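Local coordinates for beta-microseminoprotein (PDB 3IX0) that is secreted into seminal plasma, forms a homodimer and probably binds immunoglobulin, at residues S30-Q33 against T39-C42. Numbering follows the deposited sequence.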
# COMPACT_ATOMS: atom_id res chain seq x y z
N SER B 30 3.36 1.60 -18.65
CA SER B 30 2.67 0.30 -18.69
C SER B 30 2.61 -0.37 -17.32
O SER B 30 3.47 -0.14 -16.46
CB SER B 30 3.33 -0.63 -19.70
OG SER B 30 4.52 -1.18 -19.17
N GLU B 31 1.60 -1.22 -17.15
CA GLU B 31 1.41 -2.00 -15.92
C GLU B 31 1.63 -3.47 -16.22
O GLU B 31 1.29 -3.94 -17.31
CB GLU B 31 0.02 -1.76 -15.34
CG GLU B 31 -0.30 -2.53 -14.06
CD GLU B 31 -0.80 -3.96 -14.31
OE1 GLU B 31 -1.26 -4.25 -15.44
OE2 GLU B 31 -0.74 -4.80 -13.38
N TRP B 32 2.21 -4.20 -15.28
CA TRP B 32 2.28 -5.66 -15.39
C TRP B 32 2.12 -6.34 -14.04
O TRP B 32 2.33 -5.74 -12.99
CB TRP B 32 3.59 -6.11 -16.03
CG TRP B 32 4.84 -5.95 -15.18
CD1 TRP B 32 5.48 -6.93 -14.49
CD2 TRP B 32 5.61 -4.75 -14.98
NE1 TRP B 32 6.60 -6.42 -13.86
CE2 TRP B 32 6.70 -5.08 -14.15
CE3 TRP B 32 5.48 -3.43 -15.42
CZ2 TRP B 32 7.65 -4.14 -13.74
CZ3 TRP B 32 6.42 -2.49 -15.01
CH2 TRP B 32 7.49 -2.86 -14.18
N GLN B 33 1.73 -7.61 -14.07
CA GLN B 33 1.70 -8.39 -12.85
C GLN B 33 2.95 -9.25 -12.82
O GLN B 33 3.41 -9.75 -13.85
CB GLN B 33 0.43 -9.24 -12.80
CG GLN B 33 -0.86 -8.42 -12.97
CD GLN B 33 -2.12 -9.27 -12.82
OE1 GLN B 33 -2.15 -10.25 -12.05
NE2 GLN B 33 -3.17 -8.90 -13.55
N THR B 39 1.43 -6.00 -8.51
CA THR B 39 1.20 -5.21 -9.70
C THR B 39 2.20 -4.05 -9.69
O THR B 39 2.29 -3.28 -8.71
CB THR B 39 -0.27 -4.72 -9.80
OG1 THR B 39 -0.36 -3.75 -10.85
CG2 THR B 39 -0.74 -4.06 -8.50
N CYS B 40 2.96 -3.94 -10.76
CA CYS B 40 3.98 -2.91 -10.91
C CYS B 40 3.65 -1.98 -12.06
O CYS B 40 3.04 -2.39 -13.04
CB CYS B 40 5.34 -3.56 -11.21
SG CYS B 40 5.96 -4.58 -9.89
N THR B 41 4.08 -0.73 -11.95
CA THR B 41 3.88 0.25 -13.00
C THR B 41 5.17 0.98 -13.34
O THR B 41 5.89 1.42 -12.45
CB THR B 41 2.78 1.27 -12.61
OG1 THR B 41 1.61 0.56 -12.19
CG2 THR B 41 2.43 2.18 -13.80
N CYS B 42 5.46 1.09 -14.63
CA CYS B 42 6.67 1.73 -15.10
C CYS B 42 6.39 3.19 -15.48
O CYS B 42 5.56 3.46 -16.33
CB CYS B 42 7.20 0.99 -16.32
SG CYS B 42 8.42 1.94 -17.27
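An antiparallel beta hairpin joins strands 31-33 and 38-42, the former an edge of the four-stranded sheet within the chain, and Trp32 faces Cys40 as its hydrogen-bonded pair. Two backbone hydrogen bonds define that pair: Trp32 N to Cys40 O at 3.0 Å and Cys40 N to Trp32 O at 2.9 Å. Cys42 N adds a third by donating to Ser30 O, with an N-H...O angle of 173°. With its CG between the backbone N and the carbonyl carbon (chi1 72°), the indole of Trp32 is brought over the neighbouring strand. Its six-membered ring receives Cys40 CB over one face, 3.6 Å from the ring centroid and 17° off the normal, a CH-pi contact, while Cys40 SG approaches obliquely. Trp32 CZ3 reaches Cys42 CB at 3.8 Å. On the other sheet face, Thr39 OG1 donates to the anti lone pair of Glu31 OE2 at 2.8 Å, the two side chains crossing at about a right angle. Both cysteines are buried and disulfide-bonded, Cys40 to Cys49 and Cys42 to Cys18, and His26 stacks on the indole. Replacing Trp32 with an alanine would probably strip Cys40 CB of the ring over it and leave His26 without its stacking partner. The chemistry thus differs by face: apolar and sulfur-aromatic packing at the Cys40-Cys49 disulfide beside Trp32, and a polar hydroxyl-carboxylate link on the more exposed side.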